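Local atomic coordinates of citrate lyase (Yersinia pestis, PDB entry 3QLL), a protein that probably acts as a magnesium-dependent lyase related to the beta subunit of citrate lyase, though its own reaction is not established. Residues A70-E75 against L102-R107; L106-L111 against D131-P136. All coordinates share one frame; numbering follows the deposited sequence.

Contact 1: A70-E75 against L102-R107; sequences AIIDLE and LPLALR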
loop_
_atom_site.group_PDB
_atom_site.type_symbol
_atom_site.label_atom_id
_atom_site.label_comp_id
_atom_site.label_asym_id
_atom_site.label_seq_id
_atom_site.Cartn_x
_atom_site.Cartn_y
_atom_site.Cartn_z
ATOM N N ALA A 70 18.427 -23.055 11.246
ATOM C CA ALA A 70 17.568 -24.182 10.889
ATOM C C ALA A 70 16.252 -24.081 11.635
ATOM O O ALA A 70 16.222 -23.831 12.855
ATOM C CB ALA A 70 18.272 -25.521 11.203
ATOM N N ILE A 71 15.160 -24.282 10.910
ATOM C CA ILE A 71 13.849 -24.302 11.528
ATOM C C ILE A 71 13.229 -25.699 11.541
ATOM O O ILE A 71 12.756 -26.201 10.511
ATOM C CB ILE A 71 12.883 -23.363 10.829
ATOM C CG1 ILE A 71 13.546 -22.009 10.576
ATOM C CG2 ILE A 71 11.601 -23.221 11.649
ATOM C CD1 ILE A 71 12.624 -21.055 9.844
ATOM N N ILE A 72 13.191 -26.301 12.723
ATOM C CA ILE A 72 12.480 -27.545 12.857
ATOM C C ILE A 72 10.999 -27.279 12.773
ATOM O O ILE A 72 10.455 -26.494 13.566
ATOM C CB ILE A 72 12.809 -28.225 14.197
ATOM C CG1 ILE A 72 14.316 -28.338 14.399
ATOM C CG2 ILE A 72 12.089 -29.577 14.311
ATOM C CD1 ILE A 72 14.674 -28.744 15.784
ATOM N N ASP A 73 10.351 -27.942 11.827
ATOM C CA ASP A 73 8.978 -27.606 11.501
ATOM C C ASP A 73 8.011 -28.672 11.982
ATOM O O ASP A 73 8.098 -29.822 11.568
ATOM C CB ASP A 73 8.839 -27.362 9.989
ATOM C CG ASP A 73 7.475 -26.828 9.604
ATOM O OD1 ASP A 73 6.843 -26.088 10.409
ATOM O OD2 ASP A 73 7.098 -27.056 8.439
ATOM N N LEU A 74 7.032 -28.243 12.779
ATOM C CA LEU A 74 5.957 -29.113 13.235
ATOM C C LEU A 74 4.676 -28.921 12.440
ATOM O O LEU A 74 3.699 -29.622 12.679
ATOM C CB LEU A 74 5.668 -28.879 14.711
ATOM C CG LEU A 74 6.793 -29.179 15.699
ATOM C CD1 LEU A 74 6.352 -28.768 17.102
ATOM C CD2 LEU A 74 7.255 -30.669 15.610
ATOM N N GLU A 75 4.654 -27.953 11.529
ATOM C CA GLU A 75 3.391 -27.560 10.909
ATOM C C GLU A 75 3.167 -28.205 9.538
ATOM O O GLU A 75 2.990 -29.409 9.439
ATOM C CB GLU A 75 3.250 -26.047 10.782
ATOM C CG GLU A 75 1.804 -25.635 10.581
ATOM C CD GLU A 75 1.690 -24.189 10.211
ATOM O OE1 GLU A 75 2.757 -23.606 9.959
ATOM O OE2 GLU A 75 0.562 -23.631 10.197
ATOM N N LEU A 102 25.318 -23.542 16.822
ATOM C CA LEU A 102 24.514 -23.028 15.721
ATOM C C LEU A 102 23.056 -22.878 16.146
ATOM O O LEU A 102 22.476 -23.801 16.731
ATOM C CB LEU A 102 24.630 -23.934 14.501
ATOM N N PRO A 103 22.459 -21.707 15.873
ATOM C CA PRO A 103 21.152 -21.323 16.426
ATOM C C PRO A 103 20.002 -22.121 15.807
ATOM O O PRO A 103 20.038 -22.472 14.619
ATOM C CB PRO A 103 21.045 -19.842 16.066
ATOM C CG PRO A 103 21.845 -19.701 14.832
ATOM C CD PRO A 103 22.987 -20.685 14.952
ATOM N N LEU A 104 19.006 -22.424 16.634
ATOM C CA LEU A 104 17.958 -23.344 16.251
ATOM C C LEU A 104 16.598 -22.683 16.387
ATOM O O LEU A 104 16.330 -21.986 17.368
ATOM C CB LEU A 104 18.023 -24.572 17.145
ATOM C CG LEU A 104 17.126 -25.739 16.758
ATOM C CD1 LEU A 104 17.480 -26.216 15.364
ATOM C CD2 LEU A 104 17.303 -26.858 17.754
ATOM N N ALA A 105 15.730 -22.904 15.410
ATOM C CA ALA A 105 14.375 -22.353 15.462
ATOM C C ALA A 105 13.367 -23.482 15.509
ATOM O O ALA A 105 13.643 -24.589 15.032
ATOM C CB ALA A 105 14.105 -21.435 14.253
ATOM N N LEU A 106 12.226 -23.237 16.139
ATOM C CA LEU A 106 11.151 -24.226 16.106
ATOM C C LEU A 106 9.833 -23.576 15.685
ATOM O O LEU A 106 9.288 -22.767 16.402
ATOM C CB LEU A 106 10.985 -24.878 17.482
ATOM C CG LEU A 106 9.839 -25.877 17.660
ATOM C CD1 LEU A 106 10.011 -27.198 16.871
ATOM C CD2 LEU A 106 9.636 -26.175 19.143
ATOM N N ARG A 107 9.291 -23.985 14.549
ATOM C CA ARG A 107 7.952 -23.577 14.209
ATOM C C ARG A 107 6.925 -24.571 14.725
ATOM O O ARG A 107 6.811 -25.719 14.233
ATOM C CB ARG A 107 7.787 -23.409 12.709
ATOM C CG ARG A 107 6.345 -23.076 12.370
ATOM C CD ARG A 107 6.204 -22.590 10.951
ATOM N NE ARG A 107 6.203 -23.704 9.998
ATOM C CZ ARG A 107 5.964 -23.560 8.699
ATOM N NH1 ARG A 107 5.789 -22.355 8.173
ATOM N NH2 ARG A 107 5.988 -24.612 7.910
#
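The guanidinium of Arg107 has the carboxylate oxygen OE1 of Glu75 over one face, above its centre, and OD1 of Asp73 at its edge, in its plane. Arg107 holds Asp73 side-on: NE reaches OD1 at 2.5 Å, and NH2 reaches OD2 at 2.7 Å. The two planes stand 55° apart, so this is a twisted pair, and NE meets OD1 from above the carboxylate plane. From the opposite face of that plane the backbone N of Glu75 bonds to the same OD1, closing an Asx turn at the end of the strand. The Glu75 carboxylate is turned almost perpendicular to the guanidinium; its OE1 lies 3.4 Å from Arg107 NE as a charge contact, with no N-H aimed at it. A bend at chi3 (80°) turns the otherwise extended Arg107 chain to bring NE and NH2 against Asp73.

Behind this network, strands 70-73 and 104-107 run parallel. Ala105 N bonds to Ala70 O, Ile72 N to Ala105 O, Arg107 N to Ile72 O, and Leu74 N to Arg107 O, the last at 2.9 Å. On the face shared by Ile71, Ala105 and Arg107, CG2 of Ile71 lies 4.0 Å from Arg107 CB. On the other face, CD1 of Ile72 meets both methyls of Leu104, while CD1 of Leu106 sits between Ile72 and Leu74, 4.0 Å from Leu74 CG; helix 83-91 covers this side.

Asp73 OD2 also bonds to Ser77 OG, a second hold on the carboxylate that probably helps to position Arg107. Arg107 is predicted to bind substrate, and the side chain of Glu75 comes to about 5 Å from that of Glu165, a predicted magnesium ligand. Two acids around one guanidinium, one in its plane and one over a face, probably limit its rotation and hold Arg107 in place beside the predicted site.

Contact 2: L106-L111 against D131-P136; sequences LRINGL and DYLVLP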
loop_
_atom_site.group_PDB
_atom_site.type_symbol
_atom_site.label_atom_id
_atom_site.label_comp_id
_atom_site.label_asym_id
_atom_site.label_seq_id
_atom_site.Cartn_x
_atom_site.Cartn_y
_atom_site.Cartn_z
ATOM N N LEU A 106 12.226 -23.237 16.139
ATOM C CA LEU A 106 11.151 -24.226 16.106
ATOM C C LEU A 106 9.833 -23.576 15.685
ATOM O O LEU A 106 9.288 -22.767 16.402
ATOM C CB LEU A 106 10.985 -24.878 17.482
ATOM C CG LEU A 106 9.839 -25.877 17.660
ATOM C CD1 LEU A 106 10.011 -27.198 16.871
ATOM C CD2 LEU A 106 9.636 -26.175 19.143
ATOM N N ARG A 107 9.291 -23.985 14.549
ATOM C CA ARG A 107 7.952 -23.577 14.209
ATOM C C ARG A 107 6.925 -24.571 14.725
ATOM O O ARG A 107 6.811 -25.719 14.233
ATOM C CB ARG A 107 7.787 -23.409 12.709
ATOM C CG ARG A 107 6.345 -23.076 12.370
ATOM C CD ARG A 107 6.204 -22.590 10.951
ATOM N NE ARG A 107 6.203 -23.704 9.998
ATOM C CZ ARG A 107 5.964 -23.560 8.699
ATOM N NH1 ARG A 107 5.789 -22.355 8.173
ATOM N NH2 ARG A 107 5.988 -24.612 7.910
ATOM N N ILE A 108 6.157 -24.127 15.714
ATOM C CA ILE A 108 5.076 -24.947 16.246
ATOM C C ILE A 108 3.859 -24.750 15.393
ATOM O O ILE A 108 3.823 -23.891 14.517
ATOM C CB ILE A 108 4.748 -24.574 17.689
ATOM C CG1 ILE A 108 4.310 -23.112 17.765
ATOM C CG2 ILE A 108 5.961 -24.774 18.569
ATOM C CD1 ILE A 108 3.930 -22.660 19.141
ATOM N N ASN A 109 2.847 -25.547 15.653
ATOM C CA ASN A 109 1.577 -25.356 14.992
ATOM C C ASN A 109 0.815 -24.134 15.541
ATOM O O ASN A 109 1.163 -23.560 16.589
ATOM C CB ASN A 109 0.738 -26.615 15.117
ATOM C CG ASN A 109 1.368 -27.799 14.372
ATOM O OD1 ASN A 109 1.068 -28.013 13.194
ATOM N ND2 ASN A 109 2.224 -28.580 15.061
ATOM N N GLY A 110 -0.181 -23.681 14.789
ATOM C CA GLY A 110 -0.908 -22.491 15.202
ATOM C C GLY A 110 -1.543 -22.593 16.591
ATOM O O GLY A 110 -1.953 -23.674 17.040
ATOM N N LEU A 111 -1.558 -21.457 17.288
ATOM C CA LEU A 111 -2.189 -21.343 18.602
ATOM C C LEU A 111 -3.665 -21.719 18.573
ATOM O O LEU A 111 -4.238 -22.199 19.564
ATOM C CB LEU A 111 -2.043 -19.939 19.117
ATOM C CG LEU A 111 -1.073 -19.761 20.266
ATOM C CD1 LEU A 111 -0.955 -18.255 20.517
ATOM C CD2 LEU A 111 -1.605 -20.477 21.514
ATOM N N ASP A 131 16.134 -21.473 20.390
ATOM C CA ASP A 131 16.512 -20.076 20.408
ATOM C C ASP A 131 15.426 -19.181 19.819
ATOM O O ASP A 131 15.270 -18.039 20.219
ATOM C CB ASP A 131 17.817 -19.872 19.637
ATOM C CG ASP A 131 18.893 -20.819 20.084
ATOM O OD1 ASP A 131 19.277 -20.737 21.266
ATOM O OD2 ASP A 131 19.309 -21.677 19.278
ATOM N N TYR A 132 14.708 -19.700 18.821
ATOM C CA TYR A 132 13.647 -18.989 18.144
ATOM C C TYR A 132 12.412 -19.838 18.120
ATOM O O TYR A 132 12.450 -20.981 17.684
ATOM C CB TYR A 132 14.039 -18.623 16.714
ATOM C CG TYR A 132 15.166 -17.648 16.619
ATOM C CD1 TYR A 132 14.989 -16.305 16.955
ATOM C CD2 TYR A 132 16.432 -18.070 16.235
ATOM C CE1 TYR A 132 16.038 -15.414 16.866
ATOM C CE2 TYR A 132 17.492 -17.193 16.150
ATOM C CZ TYR A 132 17.292 -15.866 16.467
ATOM O OH TYR A 132 18.354 -15.003 16.368
ATOM N N LEU A 133 11.310 -19.290 18.604
ATOM C CA LEU A 133 10.033 -19.937 18.487
ATOM C C LEU A 133 9.278 -19.273 17.344
ATOM O O LEU A 133 8.966 -18.097 17.407
ATOM C CB LEU A 133 9.239 -19.804 19.785
ATOM C CG LEU A 133 8.006 -20.702 19.707
ATOM C CD1 LEU A 133 8.436 -22.139 19.401
ATOM C CD2 LEU A 133 7.152 -20.629 20.944
ATOM N N VAL A 134 9.002 -20.020 16.286
ATOM C CA VAL A 134 8.362 -19.471 15.097
ATOM C C VAL A 134 6.861 -19.774 15.129
ATOM O O VAL A 134 6.453 -20.921 15.172
ATOM C CB VAL A 134 9.004 -20.028 13.782
ATOM C CG1 VAL A 134 8.386 -19.401 12.545
ATOM C CG2 VAL A 134 10.503 -19.795 13.797
ATOM N N LEU A 135 6.052 -18.723 15.187
ATOM C CA LEU A 135 4.611 -18.871 15.310
ATOM C C LEU A 135 3.895 -18.593 13.983
ATOM O O LEU A 135 3.928 -17.454 13.495
ATOM C CB LEU A 135 4.082 -17.934 16.391
ATOM C CG LEU A 135 2.570 -18.050 16.576
ATOM C CD1 LEU A 135 2.269 -19.418 17.213
ATOM C CD2 LEU A 135 1.995 -16.860 17.383
ATOM N N PRO A 136 3.227 -19.609 13.408
ATOM C CA PRO A 136 2.473 -19.458 12.157
ATOM C C PRO A 136 1.217 -18.655 12.360
ATOM O O PRO A 136 0.679 -18.589 13.482
ATOM C CB PRO A 136 2.081 -20.908 11.792
ATOM C CG PRO A 136 2.065 -21.600 13.037
ATOM C CD PRO A 136 3.127 -20.980 13.922
#
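CD1 of Leu133 reaches the backbone O and CB of Leu106 in a beta-alpha-beta unit of the TIM barrel, where strand 104-107 and strand 132-135 are parallel neighbours joined through helix 114-125. Leu106 N bonds to Tyr132 O at 2.7 Å, and Val134 N to Leu106 O. Past the end of strand 104-107 the pairing weakens: Ile108 N reaches Val134 O only at 3.3 Å, a weak bond.

The Arg107 side chain leaves the sheet on the same face as Val134. Its CB lies 3.8 Å from Val134 CB, and CG passes Val134 O on the way to Pro136 CD. CD touches CG1 of Val134, and beyond it the guanidinium turns to Asp73. On this face Ile163 of strand 159-164 packs against both Arg107 and Val134.

The Ile108 side chain packs with Leu133 and Leu135 instead. Its CG1 sits between the backbone N and the carbonyl carbon (chi1 60°), which places CG2 beside the backbone N, 3.7 Å from CD1 of Leu133; the two side chains cross at about a right angle. At the end of CG1, CD1 meets CD1 of Leu135 at 4.1 Å. Ile120 of helix 114-125 and Leu147 of helix 141-150 pack against Ile108 and Leu135 respectively, so these aliphatic groups lie in the layer between strands and helices.

Asn109 points away from strand 132-135, its ND2 bonding to Asp119 and to Leu74 O. At the far end of the contact the Pro136 ring closes over the backbone of the 108-110 loop, its CG packed 3.5 Å from Gly110 N.

In the fold
Contacts 1 and 2 follow one another around a closed eight-stranded parallel barrel, their centres 8 Å apart. Strand 104-107 is common to both, flanked by strand 69-73 in contact 1 and strand 132-135 in contact 2, matching the order of the strands along the chain. Leu106 and Arg107 serve in each. The two also meet directly: near the N-terminal ends of the strands Leu104 N probably bonds to Asp131 OD2, and at the C-terminal ends Asn109 ND2 probably bonds to Leu74 O while Glu75 packs against Asn109 and Pro136. These C-terminal loops lie beside the predicted substrate and magnesium site, the usual location of the active site in a TIM barrel.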